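Local coordinates for MutT/nudix family protein (Enterococcus faecalis, PDB 2FML) that belongs to the Nudix family, probably hydrolysing a nucleoside-diphosphate-linked substrate or sensing one, and carries a winged-helix domain of the NrtR type besides its Nudix domain, at residues Y35-L47 / P75-V89. Numbering follows the deposited sequence.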
loop_
_atom_site.group_PDB
_atom_site.type_symbol
_atom_site.label_atom_id
_atom_site.label_comp_id
_atom_site.label_asym_id
_atom_site.label_seq_id
_atom_site.Cartn_x
_atom_site.Cartn_y
_atom_site.Cartn_z
ATOM N N TYR A 35 3.992 -19.984 16.401
ATOM C CA TYR A 35 4.945 -19.715 15.345
ATOM C C TYR A 35 5.508 -18.297 15.493
ATOM O O TYR A 35 4.982 -17.485 16.230
ATOM C CB TYR A 35 4.305 -20.018 13.997
ATOM C CG TYR A 35 2.979 -19.370 13.884
ATOM C CD1 TYR A 35 2.877 -18.077 13.426
ATOM C CD2 TYR A 35 1.815 -20.012 14.308
ATOM C CE1 TYR A 35 1.706 -17.444 13.354
ATOM C CE2 TYR A 35 0.626 -19.377 14.258
ATOM C CZ TYR A 35 0.600 -18.080 13.746
ATOM O OH TYR A 35 -0.558 -17.413 13.640
ATOM N N GLU A 36 6.610 -18.027 14.825
ATOM C CA GLU A 36 7.206 -16.689 14.762
ATOM C C GLU A 36 6.351 -15.660 14.104
ATOM O O GLU A 36 5.673 -15.934 13.124
ATOM C CB GLU A 36 8.479 -16.710 13.947
ATOM C CG GLU A 36 9.683 -17.137 14.723
ATOM C CD GLU A 36 10.911 -16.682 14.011
ATOM O OE1 GLU A 36 11.411 -15.585 14.390
ATOM O OE2 GLU A 36 11.305 -17.376 13.022
ATOM N N LYS A 37 6.417 -14.464 14.656
ATOM C CA LYS A 37 5.637 -13.316 14.212
ATOM C C LYS A 37 6.582 -12.079 14.149
ATOM O O LYS A 37 7.630 -12.011 14.909
ATOM C CB LYS A 37 4.486 -13.107 15.195
ATOM C CG LYS A 37 3.409 -14.224 15.224
ATOM C CD LYS A 37 2.385 -14.095 16.448
ATOM C CE LYS A 37 1.244 -15.215 16.448
ATOM N NZ LYS A 37 0.100 -15.204 17.476
ATOM N N PRO A 38 6.286 -11.116 13.234
ATOM C CA PRO A 38 7.108 -9.903 13.290
ATOM C C PRO A 38 6.606 -8.894 14.325
ATOM O O PRO A 38 5.429 -8.975 14.762
ATOM C CB PRO A 38 6.958 -9.329 11.884
ATOM C CG PRO A 38 5.529 -9.745 11.463
ATOM C CD PRO A 38 5.267 -11.054 12.147
ATOM N N SER A 39 7.487 -7.951 14.727
ATOM C CA SER A 39 7.032 -6.682 15.294
ATOM C C SER A 39 6.508 -5.840 14.161
ATOM O O SER A 39 7.000 -5.877 12.997
ATOM C CB SER A 39 8.123 -5.958 16.082
ATOM O OG SER A 39 8.590 -6.813 17.115
ATOM N N LEU A 40 5.455 -5.106 14.469
ATOM C CA LEU A 40 4.785 -4.252 13.505
ATOM C C LEU A 40 5.002 -2.790 13.881
ATOM O O LEU A 40 4.678 -2.357 14.983
ATOM C CB LEU A 40 3.261 -4.533 13.471
ATOM C CG LEU A 40 2.482 -3.763 12.318
ATOM C CD1 LEU A 40 2.958 -4.389 11.022
ATOM C CD2 LEU A 40 0.991 -3.960 12.479
ATOM N N THR A 41 5.529 -2.014 12.936
ATOM C CA THR A 41 5.736 -0.612 13.197
ATOM C C THR A 41 5.085 0.197 12.088
ATOM O O THR A 41 4.521 -0.369 11.115
ATOM C CB THR A 41 7.258 -0.224 13.265
ATOM O OG1 THR A 41 7.887 -0.592 12.053
ATOM C CG2 THR A 41 8.005 -0.888 14.390
ATOM N N VAL A 42 5.068 1.521 12.323
ATOM C CA VAL A 42 4.538 2.523 11.415
ATOM C C VAL A 42 5.624 3.591 11.341
ATOM O O VAL A 42 6.312 3.834 12.317
ATOM C CB VAL A 42 3.165 3.176 11.923
ATOM C CG1 VAL A 42 2.035 2.229 11.758
ATOM C CG2 VAL A 42 3.261 3.648 13.393
ATOM N N ASP A 43 5.737 4.247 10.202
ATOM C CA ASP A 43 6.629 5.366 10.046
ATOM C C ASP A 43 5.866 6.397 9.219
ATOM O O ASP A 43 5.007 6.048 8.345
ATOM C CB ASP A 43 7.901 4.930 9.275
ATOM C CG ASP A 43 8.918 4.237 10.184
ATOM O OD1 ASP A 43 9.588 4.952 10.974
ATOM O OD2 ASP A 43 9.021 2.975 10.145
HETATM N N MSE A 44 6.200 7.663 9.443
HETATM C CA MSE A 44 5.415 8.745 8.881
HETATM C C MSE A 44 6.281 9.700 8.111
HETATM O O MSE A 44 7.282 10.181 8.644
HETATM C CB MSE A 44 4.676 9.444 10.008
HETATM C CG MSE A 44 4.037 10.733 9.660
HETATM SE SE MSE A 44 2.381 10.526 8.555
HETATM C CE MSE A 44 3.091 11.181 7.120
ATOM N N VAL A 45 5.900 9.954 6.841
ATOM C CA VAL A 45 6.598 10.969 6.021
ATOM C C VAL A 45 5.740 12.218 5.981
ATOM O O VAL A 45 4.698 12.217 5.359
ATOM C CB VAL A 45 6.949 10.508 4.599
ATOM C CG1 VAL A 45 7.673 11.659 3.851
ATOM C CG2 VAL A 45 7.829 9.192 4.598
ATOM N N LEU A 46 6.168 13.250 6.712
ATOM C CA LEU A 46 5.481 14.534 6.789
ATOM C C LEU A 46 6.183 15.541 5.912
ATOM O O LEU A 46 7.350 15.821 6.102
ATOM C CB LEU A 46 5.439 15.070 8.240
ATOM C CG LEU A 46 4.687 14.251 9.279
ATOM C CD1 LEU A 46 4.792 14.992 10.600
ATOM C CD2 LEU A 46 3.233 14.170 8.881
ATOM N N LEU A 47 5.424 16.097 4.964
ATOM C CA LEU A 47 5.915 17.024 3.976
ATOM C C LEU A 47 5.144 18.305 4.129
ATOM O O LEU A 47 3.917 18.307 4.274
ATOM C CB LEU A 47 5.654 16.478 2.580
ATOM C CG LEU A 47 6.416 15.248 2.156
ATOM C CD1 LEU A 47 6.069 14.930 0.713
ATOM C CD2 LEU A 47 7.941 15.417 2.382
ATOM N N PRO A 75 9.882 9.777 12.054
ATOM C CA PRO A 75 9.199 9.450 13.297
ATOM C C PRO A 75 8.387 8.158 13.072
ATOM O O PRO A 75 7.891 7.954 11.993
ATOM C CB PRO A 75 8.254 10.638 13.493
ATOM C CG PRO A 75 8.073 11.218 12.130
ATOM C CD PRO A 75 9.347 10.988 11.402
ATOM N N GLY A 76 8.296 7.267 14.058
ATOM C CA GLY A 76 7.436 6.083 13.925
ATOM C C GLY A 76 7.576 5.204 15.151
ATOM O O GLY A 76 8.261 5.560 16.087
ATOM N N GLY A 77 6.955 4.043 15.159
ATOM C CA GLY A 77 7.010 3.237 16.353
ATOM C C GLY A 77 6.145 2.028 16.240
ATOM O O GLY A 77 5.606 1.738 15.181
ATOM N N PHE A 78 6.038 1.323 17.342
ATOM C CA PHE A 78 5.368 0.035 17.436
ATOM C C PHE A 78 3.853 0.192 17.477
ATOM O O PHE A 78 3.318 0.999 18.203
ATOM C CB PHE A 78 5.915 -0.738 18.661
ATOM C CG PHE A 78 7.293 -1.264 18.425
ATOM C CD1 PHE A 78 7.487 -2.536 17.857
ATOM C CD2 PHE A 78 8.415 -0.479 18.680
ATOM C CE1 PHE A 78 8.799 -3.058 17.551
ATOM C CE2 PHE A 78 9.736 -0.979 18.388
ATOM C CZ PHE A 78 9.908 -2.288 17.807
ATOM N N VAL A 79 3.161 -0.586 16.657
ATOM C CA VAL A 79 1.730 -0.628 16.803
ATOM C C VAL A 79 1.306 -1.543 17.938
ATOM O O VAL A 79 1.814 -2.655 18.058
ATOM C CB VAL A 79 0.892 -0.769 15.475
ATOM C CG1 VAL A 79 1.654 -0.493 14.117
ATOM C CG2 VAL A 79 -0.153 -1.867 15.506
ATOM N N ASN A 80 0.339 -1.072 18.717
ATOM C CA ASN A 80 -0.240 -1.826 19.820
ATOM C C ASN A 80 -1.368 -2.738 19.290
ATOM O O ASN A 80 -2.121 -2.341 18.362
ATOM C CB ASN A 80 -0.884 -0.821 20.801
ATOM C CG ASN A 80 0.145 0.092 21.526
ATOM O OD1 ASN A 80 -0.250 1.138 22.050
ATOM N ND2 ASN A 80 1.400 -0.318 21.617
ATOM N N ARG A 81 -1.509 -3.922 19.909
ATOM C CA ARG A 81 -2.580 -4.893 19.564
ATOM C C ARG A 81 -4.033 -4.338 19.368
ATOM O O ARG A 81 -4.781 -4.814 18.503
ATOM C CB ARG A 81 -2.610 -6.061 20.578
ATOM C CG ARG A 81 -3.338 -7.307 20.048
ATOM C CD ARG A 81 -4.728 -7.244 20.524
ATOM N NE ARG A 81 -5.569 -8.340 20.060
ATOM C CZ ARG A 81 -6.253 -8.382 18.920
ATOM N NH1 ARG A 81 -6.203 -7.394 17.998
ATOM N NH2 ARG A 81 -6.983 -9.464 18.707
ATOM N N ASN A 82 -4.417 -3.363 20.167
ATOM C CA ASN A 82 -5.757 -2.794 20.076
ATOM C C ASN A 82 -5.917 -1.553 19.116
ATOM O O ASN A 82 -6.868 -0.788 19.257
ATOM C CB ASN A 82 -6.276 -2.472 21.504
ATOM C CG ASN A 82 -5.564 -1.232 22.125
ATOM O OD1 ASN A 82 -4.662 -0.633 21.491
ATOM N ND2 ASN A 82 -5.969 -0.839 23.359
ATOM N N GLU A 83 -4.997 -1.385 18.162
ATOM C CA GLU A 83 -4.887 -0.200 17.310
ATOM C C GLU A 83 -4.674 -0.653 15.845
ATOM O O GLU A 83 -3.895 -1.560 15.596
ATOM C CB GLU A 83 -3.531 0.456 17.568
ATOM C CG GLU A 83 -3.487 1.520 18.572
ATOM C CD GLU A 83 -2.143 2.232 18.545
ATOM O OE1 GLU A 83 -1.058 1.590 18.348
ATOM O OE2 GLU A 83 -2.206 3.459 18.757
ATOM N N SER A 84 -5.279 0.045 14.890
ATOM C CA SER A 84 -4.950 -0.155 13.478
ATOM C C SER A 84 -3.677 0.616 13.301
ATOM O O SER A 84 -3.314 1.418 14.184
ATOM C CB SER A 84 -6.050 0.423 12.601
ATOM O OG SER A 84 -6.137 1.789 12.889
ATOM N N THR A 85 -3.007 0.386 12.162
ATOM C CA THR A 85 -1.821 1.129 11.828
ATOM C C THR A 85 -2.103 2.616 11.660
ATOM O O THR A 85 -1.248 3.426 12.020
ATOM C CB THR A 85 -1.056 0.575 10.598
ATOM O OG1 THR A 85 -1.883 0.619 9.427
ATOM C CG2 THR A 85 -0.513 -0.849 10.853
ATOM N N GLU A 86 -3.234 2.963 11.039
ATOM C CA GLU A 86 -3.724 4.332 10.965
ATOM C C GLU A 86 -3.764 5.065 12.363
ATOM O O GLU A 86 -3.197 6.157 12.529
ATOM C CB GLU A 86 -5.139 4.361 10.355
ATOM C CG GLU A 86 -5.208 4.106 8.890
ATOM C CD GLU A 86 -5.308 2.601 8.525
ATOM O OE1 GLU A 86 -5.269 1.718 9.423
ATOM O OE2 GLU A 86 -5.451 2.310 7.305
ATOM N N ASP A 87 -4.438 4.473 13.335
ATOM C CA ASP A 87 -4.493 4.971 14.721
ATOM C C ASP A 87 -3.068 5.138 15.281
ATOM O O ASP A 87 -2.719 6.152 15.902
ATOM C CB ASP A 87 -5.157 3.898 15.587
ATOM C CG ASP A 87 -6.650 3.812 15.390
ATOM O OD1 ASP A 87 -7.245 4.756 14.804
ATOM O OD2 ASP A 87 -7.237 2.799 15.883
ATOM N N SER A 88 -2.265 4.106 15.052
ATOM C CA SER A 88 -0.943 4.023 15.640
ATOM C C SER A 88 -0.010 5.148 15.070
ATOM O O SER A 88 0.756 5.818 15.821
ATOM C CB SER A 88 -0.385 2.584 15.409
ATOM O OG SER A 88 0.882 2.417 16.040
ATOM N N VAL A 89 -0.073 5.367 13.760
ATOM C CA VAL A 89 0.849 6.355 13.144
ATOM C C VAL A 89 0.515 7.781 13.586
ATOM O O VAL A 89 1.415 8.607 13.779
ATOM C CB VAL A 89 0.994 6.214 11.591
ATOM C CG1 VAL A 89 -0.239 6.789 10.830
ATOM C CG2 VAL A 89 2.327 6.852 11.143
#
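The strand-loop-helix of the Nudix box begins here: G77 and F78 end a strand paired antiparallel with S39-L47, and the helix from T85 packs on the L40, V42 and M44 side of that strand. Four backbone bonds make the ladder: V79 N to L40 O (2.9 Å), V42 N to G77 O, G77 N to V42 O and M44 N to P75 O (3.1 Å). At the non-hydrogen-bonded pair D43-G76 the CA atoms come within 4.0 Å, and G76 CA lies 3.0 Å from V42 O. V42 is the wedge between strand and helix. Its CG1, anti to its own carbonyl carbon (chi1 -74°), meets V79 CG1 at 3.6 Å and T85 CB, while CG2 rests on V89 CA and its CB faces V89 CB at 3.7 Å. On either side of it, L40 CD2 touches T85 CG2, and the CB of M44, a selenomethionine, meets V89 CG2 at 3.7 Å. In the Nudix fold this helix lies against the central mixed sheet, and the loop leading into it is tied internally: E83 OE1 accepts N80 N, nearly straight at 169°, and forms a salt bridge with R91, while S84 OG caps the helix by accepting D87 N. On the other sheet face T41 CG2 sits over the centre of the F78 ring, a CH-pi contact at 3.9 Å, and S39 CB abuts the ring edge at CE1. T41 OG1 and D43 OD2 both bond to T125 OG1 of strand 123-131; D43 OD2 also binds a glycerol, and the ring of Y35 meets that of F78 of the second subunit.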